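Long-range contacts in tRNA-splicing ligase RtcB (Thermus thermophilus, PDB 2EPG), which probably joins RNA ends bearing a 3'-phosphate or 2',3'-cyclic phosphate to 5'-hydroxyl ends, using GTP and manganese: residues Arg332-Asn340 with Tyr374-Pro384; Arg356-His367 with Ala400-His410. All coordinates share one frame; numbering follows the deposited sequence.

Interaction 1. Residues Arg332-Asn340 with Tyr374-Pro384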
loop_
_atom_site.group_PDB
_atom_site.type_symbol
_atom_site.label_atom_id
_atom_site.label_comp_id
_atom_site.label_asym_id
_atom_site.label_seq_id
_atom_site.Cartn_x
_atom_site.Cartn_y
_atom_site.Cartn_z
ATOM N N ARG A 332 15.666 11.641 -1.818
ATOM C CA ARG A 332 14.912 11.756 -0.581
ATOM C C ARG A 332 13.630 10.967 -0.681
ATOM O O ARG A 332 13.145 10.712 -1.782
ATOM C CB ARG A 332 14.565 13.218 -0.291
ATOM C CG ARG A 332 15.755 14.165 -0.266
ATOM C CD ARG A 332 15.285 15.567 0.074
ATOM N NE ARG A 332 16.275 16.591 -0.243
ATOM C CZ ARG A 332 16.034 17.897 -0.155
ATOM N NH1 ARG A 332 16.985 18.777 -0.464
ATOM N NH2 ARG A 332 14.834 18.323 0.243
ATOM N N VAL A 333 13.086 10.583 0.473
ATOM C CA VAL A 333 11.827 9.868 0.502
ATOM C C VAL A 333 10.713 10.908 0.298
ATOM O O VAL A 333 10.546 11.815 1.118
ATOM C CB VAL A 333 11.617 9.165 1.861
ATOM C CG1 VAL A 333 10.244 8.511 1.902
ATOM C CG2 VAL A 333 12.736 8.103 2.086
ATOM N N LEU A 334 9.989 10.806 -0.812
ATOM C CA LEU A 334 8.880 11.714 -1.069
ATOM C C LEU A 334 7.774 11.207 -0.146
ATOM O O LEU A 334 7.218 11.963 0.659
ATOM C CB LEU A 334 8.472 11.639 -2.542
ATOM C CG LEU A 334 7.437 12.671 -3.003
ATOM C CD1 LEU A 334 7.598 12.906 -4.496
ATOM C CD2 LEU A 334 6.025 12.187 -2.652
ATOM N N TYR A 335 7.463 9.920 -0.256
ATOM C CA TYR A 335 6.490 9.296 0.650
ATOM C C TYR A 335 6.621 7.773 0.596
ATOM O O TYR A 335 7.277 7.225 -0.289
ATOM C CB TYR A 335 5.040 9.691 0.308
ATOM C CG TYR A 335 4.145 9.628 1.520
ATOM C CD1 TYR A 335 4.442 10.376 2.658
ATOM C CD2 TYR A 335 3.016 8.819 1.549
ATOM C CE1 TYR A 335 3.631 10.308 3.793
ATOM C CE2 TYR A 335 2.207 8.762 2.676
ATOM C CZ TYR A 335 2.527 9.511 3.792
ATOM O OH TYR A 335 1.731 9.455 4.915
ATOM N N ASP A 336 5.991 7.099 1.548
ATOM C CA ASP A 336 5.991 5.642 1.609
ATOM C C ASP A 336 4.682 5.247 2.301
ATOM O O ASP A 336 4.402 5.704 3.411
ATOM C CB ASP A 336 7.231 5.162 2.392
ATOM C CG ASP A 336 7.259 3.642 2.608
ATOM O OD1 ASP A 336 8.334 3.038 2.403
ATOM O OD2 ASP A 336 6.228 3.053 3.006
ATOM N N LEU A 337 3.867 4.426 1.638
ATOM C CA LEU A 337 2.598 4.009 2.215
ATOM C C LEU A 337 2.193 2.591 1.838
ATOM O O LEU A 337 2.617 2.045 0.825
ATOM C CB LEU A 337 1.464 4.973 1.816
ATOM C CG LEU A 337 0.801 4.792 0.437
ATOM C CD1 LEU A 337 -0.328 5.821 0.252
ATOM C CD2 LEU A 337 1.852 4.947 -0.665
ATOM N N ALA A 338 1.357 2.005 2.686
ATOM C CA ALA A 338 0.864 0.650 2.509
ATOM C C ALA A 338 -0.311 0.573 1.547
ATOM O O ALA A 338 -1.048 1.541 1.388
ATOM C CB ALA A 338 0.438 0.088 3.867
ATOM N N HIS A 339 -0.476 -0.594 0.923
ATOM C CA HIS A 339 -1.581 -0.866 0.007
ATOM C C HIS A 339 -2.467 -1.956 0.630
ATOM O O HIS A 339 -3.584 -2.182 0.177
ATOM C CB HIS A 339 -1.057 -1.306 -1.374
ATOM C CG HIS A 339 -0.613 -0.165 -2.242
ATOM N ND1 HIS A 339 -0.763 -0.170 -3.616
ATOM C CD2 HIS A 339 -0.084 1.044 -1.928
ATOM C CE1 HIS A 339 -0.355 0.988 -4.107
ATOM N NE2 HIS A 339 0.060 1.743 -3.104
ATOM N N ASN A 340 -1.948 -2.645 1.655
ATOM C CA ASN A 340 -2.703 -3.679 2.384
ATOM C C ASN A 340 -2.427 -3.445 3.862
ATOM O O ASN A 340 -1.278 -3.551 4.292
ATOM C CB ASN A 340 -2.243 -5.113 2.052
ATOM C CG ASN A 340 -2.553 -5.532 0.627
ATOM O OD1 ASN A 340 -3.638 -5.286 0.113
ATOM N ND2 ASN A 340 -1.601 -6.197 -0.006
ATOM N N TYR A 374 3.605 18.867 3.446
ATOM C CA TYR A 374 2.527 18.497 2.530
ATOM C C TYR A 374 1.133 18.815 3.040
ATOM O O TYR A 374 0.163 18.662 2.303
ATOM C CB TYR A 374 2.556 16.981 2.304
ATOM C CG TYR A 374 3.894 16.391 1.902
ATOM C CD1 TYR A 374 4.177 15.047 2.160
ATOM C CD2 TYR A 374 4.834 17.141 1.193
ATOM C CE1 TYR A 374 5.348 14.462 1.714
ATOM C CE2 TYR A 374 6.018 16.564 0.740
ATOM C CZ TYR A 374 6.263 15.221 1.002
ATOM O OH TYR A 374 7.397 14.624 0.532
ATOM N N ARG A 375 1.042 19.218 4.301
ATOM C CA ARG A 375 -0.229 19.450 4.950
ATOM C C ARG A 375 -1.208 20.355 4.213
ATOM O O ARG A 375 -2.417 20.134 4.274
ATOM C CB ARG A 375 0.007 19.939 6.388
ATOM C CG ARG A 375 -1.236 19.837 7.285
ATOM C CD ARG A 375 -0.886 19.974 8.762
ATOM N NE ARG A 375 0.075 18.953 9.191
ATOM C CZ ARG A 375 0.914 19.085 10.220
ATOM N NH1 ARG A 375 1.750 18.102 10.528
ATOM N NH2 ARG A 375 0.927 20.199 10.939
ATOM N N ARG A 376 -0.700 21.356 3.502
ATOM C CA ARG A 376 -1.586 22.245 2.765
ATOM C C ARG A 376 -2.204 21.586 1.544
ATOM O O ARG A 376 -3.309 21.936 1.152
ATOM C CB ARG A 376 -0.843 23.511 2.303
ATOM C CG ARG A 376 -0.419 24.431 3.430
ATOM C CD ARG A 376 0.435 25.590 2.930
ATOM N NE ARG A 376 0.990 26.340 4.057
ATOM C CZ ARG A 376 1.951 27.258 3.961
ATOM N NH1 ARG A 376 2.385 27.883 5.054
ATOM N NH2 ARG A 376 2.482 27.550 2.777
ATOM N N VAL A 377 -1.508 20.634 0.936
ATOM C CA VAL A 377 -2.036 20.016 -0.275
ATOM C C VAL A 377 -2.581 18.605 -0.126
ATOM O O VAL A 377 -3.255 18.114 -1.024
ATOM C CB VAL A 377 -0.970 19.998 -1.398
ATOM C CG1 VAL A 377 -0.473 21.403 -1.661
ATOM C CG2 VAL A 377 0.179 19.075 -1.009
ATOM N N GLY A 378 -2.301 17.961 1.003
ATOM C CA GLY A 378 -2.776 16.603 1.211
ATOM C C GLY A 378 -1.665 15.553 1.144
ATOM O O GLY A 378 -0.580 15.806 0.624
ATOM N N GLN A 379 -1.949 14.364 1.660
ATOM C CA GLN A 379 -0.992 13.266 1.683
ATOM C C GLN A 379 -0.711 12.724 0.287
ATOM O O GLN A 379 -1.615 12.594 -0.529
ATOM C CB GLN A 379 -1.561 12.118 2.529
ATOM C CG GLN A 379 -0.651 10.872 2.649
ATOM C CD GLN A 379 -1.461 9.639 2.945
ATOM O OE1 GLN A 379 -2.038 9.497 4.028
ATOM N NE2 GLN A 379 -1.546 8.754 1.973
ATOM N N PRO A 380 0.555 12.395 -0.006
ATOM C CA PRO A 380 0.847 11.849 -1.336
ATOM C C PRO A 380 0.202 10.449 -1.424
ATOM O O PRO A 380 0.125 9.724 -0.426
ATOM C CB PRO A 380 2.383 11.747 -1.352
ATOM C CG PRO A 380 2.832 12.791 -0.351
ATOM C CD PRO A 380 1.792 12.681 0.747
ATOM N N VAL A 381 -0.267 10.079 -2.611
ATOM C CA VAL A 381 -0.858 8.767 -2.828
ATOM C C VAL A 381 -0.068 8.226 -4.001
ATOM O O VAL A 381 -0.077 8.812 -5.091
ATOM C CB VAL A 381 -2.350 8.854 -3.210
ATOM C CG1 VAL A 381 -2.868 7.462 -3.610
ATOM C CG2 VAL A 381 -3.156 9.393 -2.039
ATOM N N LEU A 382 0.617 7.112 -3.770
ATOM C CA LEU A 382 1.473 6.511 -4.788
ATOM C C LEU A 382 0.727 5.385 -5.474
ATOM O O LEU A 382 0.351 4.397 -4.846
ATOM C CB LEU A 382 2.761 5.993 -4.127
ATOM C CG LEU A 382 3.426 7.032 -3.204
ATOM C CD1 LEU A 382 4.669 6.453 -2.516
ATOM C CD2 LEU A 382 3.780 8.270 -4.023
ATOM N N VAL A 383 0.504 5.548 -6.771
ATOM C CA VAL A 383 -0.224 4.567 -7.555
ATOM C C VAL A 383 0.706 3.955 -8.591
ATOM O O VAL A 383 0.890 4.493 -9.684
ATOM C CB VAL A 383 -1.439 5.234 -8.249
ATOM C CG1 VAL A 383 -2.176 4.238 -9.120
ATOM C CG2 VAL A 383 -2.384 5.783 -7.201
ATOM N N PRO A 384 1.312 2.811 -8.258
ATOM C CA PRO A 384 2.219 2.166 -9.203
ATOM C C PRO A 384 1.394 1.458 -10.283
ATOM O O PRO A 384 0.275 0.997 -10.025
ATOM C CB PRO A 384 2.966 1.186 -8.311
ATOM C CG PRO A 384 1.860 0.698 -7.403
ATOM C CD PRO A 384 1.118 1.979 -7.055
#

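Interaction 2. Residues Arg356-His367 with Ala400-His410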
loop_
_atom_site.group_PDB
_atom_site.type_symbol
_atom_site.label_atom_id
_atom_site.label_comp_id
_atom_site.label_asym_id
_atom_site.label_seq_id
_atom_site.Cartn_x
_atom_site.Cartn_y
_atom_site.Cartn_z
ATOM N N ARG A 356 -7.935 -2.129 4.758
ATOM C CA ARG A 356 -7.689 -1.661 3.407
ATOM C C ARG A 356 -6.891 -2.733 2.711
ATOM O O ARG A 356 -5.760 -3.005 3.093
ATOM C CB ARG A 356 -6.884 -0.346 3.401
ATOM C CG ARG A 356 -7.599 0.883 4.006
ATOM C CD ARG A 356 -6.887 2.200 3.617
ATOM N NE ARG A 356 -7.533 3.389 4.170
ATOM C CZ ARG A 356 -7.279 3.899 5.376
ATOM N NH1 ARG A 356 -7.927 4.978 5.788
ATOM N NH2 ARG A 356 -6.377 3.336 6.177
ATOM N N LYS A 357 -7.492 -3.360 1.709
ATOM C CA LYS A 357 -6.807 -4.387 0.936
ATOM C C LYS A 357 -6.784 -3.852 -0.474
ATOM O O LYS A 357 -7.839 -3.708 -1.099
ATOM C CB LYS A 357 -7.563 -5.720 0.944
ATOM C CG LYS A 357 -6.711 -6.857 0.361
ATOM C CD LYS A 357 -7.511 -7.991 -0.272
ATOM C CE LYS A 357 -8.604 -8.520 0.617
ATOM N NZ LYS A 357 -9.183 -9.790 0.105
ATOM N N GLY A 358 -5.592 -3.558 -0.978
ATOM C CA GLY A 358 -5.484 -3.014 -2.323
ATOM C C GLY A 358 -6.125 -1.638 -2.408
ATOM O O GLY A 358 -6.861 -1.330 -3.345
ATOM N N ALA A 359 -5.868 -0.820 -1.399
ATOM C CA ALA A 359 -6.394 0.537 -1.346
ATOM C C ALA A 359 -5.435 1.252 -0.416
ATOM O O ALA A 359 -4.740 0.614 0.386
ATOM C CB ALA A 359 -7.810 0.555 -0.782
ATOM N N THR A 360 -5.388 2.568 -0.532
ATOM C CA THR A 360 -4.462 3.367 0.252
ATOM C C THR A 360 -5.109 4.318 1.213
ATOM O O THR A 360 -6.258 4.704 1.035
ATOM C CB THR A 360 -3.577 4.245 -0.667
ATOM O OG1 THR A 360 -4.422 5.011 -1.543
ATOM C CG2 THR A 360 -2.629 3.389 -1.493
ATOM N N ARG A 361 -4.351 4.689 2.240
ATOM C CA ARG A 361 -4.802 5.684 3.188
ATOM C C ARG A 361 -4.519 6.919 2.349
ATOM O O ARG A 361 -3.528 6.957 1.621
ATOM C CB ARG A 361 -3.933 5.719 4.450
ATOM C CG ARG A 361 -4.513 6.598 5.541
ATOM C CD ARG A 361 -3.526 6.837 6.685
ATOM N NE ARG A 361 -2.431 7.713 6.285
ATOM C CZ ARG A 361 -1.509 8.178 7.124
ATOM N NH1 ARG A 361 -0.543 8.977 6.688
ATOM N NH2 ARG A 361 -1.547 7.838 8.402
ATOM N N ALA A 362 -5.372 7.925 2.447
ATOM C CA ALA A 362 -5.186 9.115 1.628
ATOM C C ALA A 362 -5.716 10.335 2.354
ATOM O O ALA A 362 -6.732 10.922 1.950
ATOM C CB ALA A 362 -5.913 8.926 0.300
ATOM N N PHE A 363 -5.033 10.698 3.439
ATOM C CA PHE A 363 -5.429 11.843 4.228
ATOM C C PHE A 363 -5.353 13.158 3.450
ATOM O O PHE A 363 -4.532 13.327 2.525
ATOM C CB PHE A 363 -4.601 11.897 5.512
ATOM C CG PHE A 363 -5.005 10.859 6.535
ATOM C CD1 PHE A 363 -4.240 10.653 7.678
ATOM C CD2 PHE A 363 -6.145 10.074 6.336
ATOM C CE1 PHE A 363 -4.602 9.682 8.611
ATOM C CE2 PHE A 363 -6.525 9.096 7.261
ATOM C CZ PHE A 363 -5.748 8.896 8.405
ATOM N N GLY A 364 -6.228 14.088 3.821
ATOM C CA GLY A 364 -6.289 15.359 3.121
ATOM C C GLY A 364 -5.672 16.552 3.814
ATOM O O GLY A 364 -5.155 16.436 4.929
ATOM N N PRO A 365 -5.741 17.731 3.174
ATOM C CA PRO A 365 -5.198 18.998 3.688
ATOM C C PRO A 365 -5.572 19.253 5.148
ATOM O O PRO A 365 -6.694 18.983 5.563
ATOM C CB PRO A 365 -5.800 20.039 2.743
ATOM C CG PRO A 365 -5.884 19.276 1.430
ATOM C CD PRO A 365 -6.444 17.938 1.892
ATOM N N GLY A 366 -4.617 19.758 5.923
ATOM C CA GLY A 366 -4.865 20.047 7.326
ATOM C C GLY A 366 -4.738 18.895 8.317
ATOM O O GLY A 366 -4.709 19.128 9.525
ATOM N N HIS A 367 -4.648 17.662 7.832
ATOM C CA HIS A 367 -4.546 16.517 8.726
ATOM C C HIS A 367 -3.227 16.471 9.489
ATOM O O HIS A 367 -2.155 16.533 8.902
ATOM C CB HIS A 367 -4.741 15.217 7.941
ATOM C CG HIS A 367 -5.184 14.064 8.785
ATOM N ND1 HIS A 367 -4.382 13.499 9.757
ATOM C CD2 HIS A 367 -6.367 13.405 8.845
ATOM C CE1 HIS A 367 -5.055 12.549 10.382
ATOM N NE2 HIS A 367 -6.263 12.472 9.848
ATOM N N ALA A 400 -12.467 12.897 0.555
ATOM C CA ALA A 400 -12.160 11.514 0.917
ATOM C C ALA A 400 -12.313 11.340 2.426
ATOM O O ALA A 400 -12.749 10.290 2.885
ATOM C CB ALA A 400 -10.702 11.158 0.489
HETATM N N MSE A 401 -11.950 12.356 3.200
HETATM C CA MSE A 401 -12.087 12.260 4.650
HETATM C C MSE A 401 -13.563 12.036 4.988
HETATM O O MSE A 401 -13.888 11.332 5.943
HETATM C CB MSE A 401 -11.620 13.539 5.361
HETATM C CG MSE A 401 -10.120 13.828 5.316
HETATM SE SE MSE A 401 -8.867 12.414 5.931
HETATM C CE MSE A 401 -9.578 12.023 7.707
ATOM N N GLU A 402 -14.454 12.637 4.203
ATOM C CA GLU A 402 -15.887 12.493 4.447
ATOM C C GLU A 402 -16.484 11.201 3.876
ATOM O O GLU A 402 -17.216 10.483 4.563
ATOM C CB GLU A 402 -16.644 13.667 3.821
ATOM C CG GLU A 402 -16.413 15.024 4.483
ATOM C CD GLU A 402 -17.194 15.191 5.773
ATOM O OE1 GLU A 402 -17.894 14.225 6.186
ATOM O OE2 GLU A 402 -17.100 16.285 6.375
ATOM N N VAL A 403 -16.153 10.896 2.626
ATOM C CA VAL A 403 -16.767 9.753 1.959
ATOM C C VAL A 403 -16.070 8.416 1.820
ATOM O O VAL A 403 -16.707 7.458 1.385
ATOM C CB VAL A 403 -17.246 10.154 0.535
ATOM C CG1 VAL A 403 -18.012 11.493 0.613
ATOM C CG2 VAL A 403 -16.055 10.258 -0.430
ATOM N N SER A 404 -14.791 8.311 2.169
ATOM C CA SER A 404 -14.113 7.024 2.005
ATOM C C SER A 404 -13.199 6.689 3.161
ATOM O O SER A 404 -12.239 5.947 2.987
ATOM C CB SER A 404 -13.298 7.026 0.697
ATOM O OG SER A 404 -12.260 7.995 0.714
ATOM N N PHE A 405 -13.504 7.212 4.341
ATOM C CA PHE A 405 -12.636 7.002 5.500
ATOM C C PHE A 405 -11.208 7.427 5.106
ATOM O O PHE A 405 -10.224 6.733 5.381
ATOM C CB PHE A 405 -12.679 5.528 5.933
ATOM C CG PHE A 405 -14.047 5.080 6.399
ATOM C CD1 PHE A 405 -14.825 4.232 5.621
ATOM C CD2 PHE A 405 -14.562 5.543 7.603
ATOM C CE1 PHE A 405 -16.100 3.855 6.041
ATOM C CE2 PHE A 405 -15.838 5.174 8.036
ATOM C CZ PHE A 405 -16.608 4.325 7.247
ATOM N N GLY A 406 -11.117 8.572 4.432
ATOM C CA GLY A 406 -9.831 9.092 3.999
ATOM C C GLY A 406 -9.013 8.056 3.246
ATOM O O GLY A 406 -7.845 7.842 3.566
ATOM N N SER A 407 -9.629 7.425 2.244
ATOM C CA SER A 407 -8.991 6.380 1.455
ATOM C C SER A 407 -9.002 6.654 -0.050
ATOM O O SER A 407 -9.886 7.334 -0.556
ATOM C CB SER A 407 -9.707 5.054 1.696
ATOM O OG SER A 407 -9.692 4.714 3.070
ATOM N N SER A 408 -8.022 6.110 -0.761
ATOM C CA SER A 408 -7.982 6.270 -2.191
ATOM C C SER A 408 -7.576 4.962 -2.870
ATOM O O SER A 408 -7.561 3.906 -2.240
ATOM C CB SER A 408 -7.045 7.413 -2.581
ATOM O OG SER A 408 -7.306 7.807 -3.917
ATOM N N CYS A 409 -7.238 5.020 -4.150
ATOM C CA CYS A 409 -6.899 3.797 -4.868
ATOM C C CYS A 409 -5.431 3.436 -4.727
ATOM O O CYS A 409 -4.619 4.231 -4.242
ATOM C CB CYS A 409 -7.236 3.947 -6.351
ATOM S SG CYS A 409 -6.067 5.030 -7.220
ATOM N N HIS A 410 -5.085 2.234 -5.158
ATOM C CA HIS A 410 -3.696 1.818 -5.081
ATOM C C HIS A 410 -3.151 1.431 -6.454
ATOM O O HIS A 410 -1.960 1.520 -6.693
ATOM C CB HIS A 410 -3.556 0.640 -4.122
ATOM C CG HIS A 410 -3.691 -0.692 -4.783
ATOM N ND1 HIS A 410 -2.632 -1.566 -4.908
ATOM C CD2 HIS A 410 -4.756 -1.301 -5.358
ATOM C CE1 HIS A 410 -3.042 -2.660 -5.530
ATOM N NE2 HIS A 410 -4.326 -2.525 -5.813
#

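Interaction 1. Residues Arg332-Asn340 with Tyr374-Pro384
Tyr374 OH donates a hydrogen bond to Leu334 O at 2.7 Å. The hydroxyl lies in the carbonyl plane and uses a lone pair of the oxygen. At the other end of the contact, His339 NE2 donates to Leu382 O at 3.2 Å. This bond is bent, with an N-H...O angle of 136°, although the oxygen lies near the imidazole plane. His339 ND1 probably bonds to His410 ND1. Pro384 CD also meets the edge of this ring, 3.4 Å from His339 CE1.

Between these two bonds the packing is mostly apolar. Pro380 CD sits over the centre of one face of the Tyr335 ring, a CH-pi contact of 4.0 Å to the centroid. Gln379 CG touches Tyr335 CE2 at 3.6 Å. Gln379 NE2 donates to Pro380 O and probably to Arg361 O. Leu337 CG stands between its backbone N and carbonyl carbon (chi1 82°), and its CD2 packs on Leu382 CG at 3.6 Å. Leu334 CD2 reaches Pro380 CB.

The strands 332-338 and 380-383 cross at 69°. Side-chain packing and two side-chain-to-carbonyl bonds join the segments, with no backbone pairing between them. Leu334 and Tyr335 form a classic beta bulge opposite Leu113. His339 is predicted to bind a manganese ion and GMP. The contacts are consistent with a ring held by Leu382 O and Pro384 at its edge and by His410 on ND1.

Interaction 2. Residues Arg356-His367 with Ala400-His410
Arg356 runs out from its strand to the loop after helix 398-403 and the start of strand 407-408. Its CB leaves toward the 400-410 segment, and the chain is extended from CG to NE. CD passes Ser407 OG at 3.8 Å. NE then donates to Ser407 OG at 2.8 Å, nearly straight at 162° and close to the guanidinium plane. At the tip, NH1 donates to Phe405 O at 2.9 Å. It lies nearly along the C=O axis, but the bond is bent at the hydrogen (138°). NH2 makes a salt bridge with Glu345. Arg361 CA covers one face of the guanidinium.

Beside this arm, 360-361 and 407-408 form a small two-stranded antiparallel sheet. Thr360 and Ser408 are its hydrogen-bonded pair, and Arg361 and Ser407 its non-hydrogen-bonded pair. Ala362 N continues the pairing with a bond to Gly406 O at 2.7 Å. A chi1 of 53° turns Thr360 OG1 to the Cys409 carbonyl, and it donates to Cys409 O at 2.8 Å from above the carbonyl plane. Ala362 CB presses tightly on Ser408 CB.

Toward the helix, the chain of selenomethionine Met401 bends at chi2 and chi3. This brings SE to 3.6 Å from Phe363 CD2 in an oblique Met-aromatic contact. Its CE meets the edge of the His367 ring. The His367 and Phe363 rings also touch through their faces.

At the far end lies His410, the predicted site of guanylylation. Gly358 CA sits over one face of its ring, 3.7 Å from the centroid in a CH-pi contact.

How the interactions relate
Interactions 1 and 2 touch directly, and their segments alternate along the chain. His339 ND1 of interaction 1 lies 2.7 Å from His410 ND1 of interaction 2, a probable hydrogen bond between a predicted manganese ligand and the predicted GMP-accepting histidine. Pro384, another residue of the predicted GMP site, brings CD to 3.1 Å from His410 O. A second joint lies away from these histidines: Gln379 NE2 of interaction 1 is 2.7 Å from Arg361 O of interaction 2, a probable hydrogen bond. Thr360 of the small sheet also packs on Leu337 and His339. The two centres are 11 Å apart. Strand 332-347 pairs with strand 350-357, so both contacts reach the same sheet.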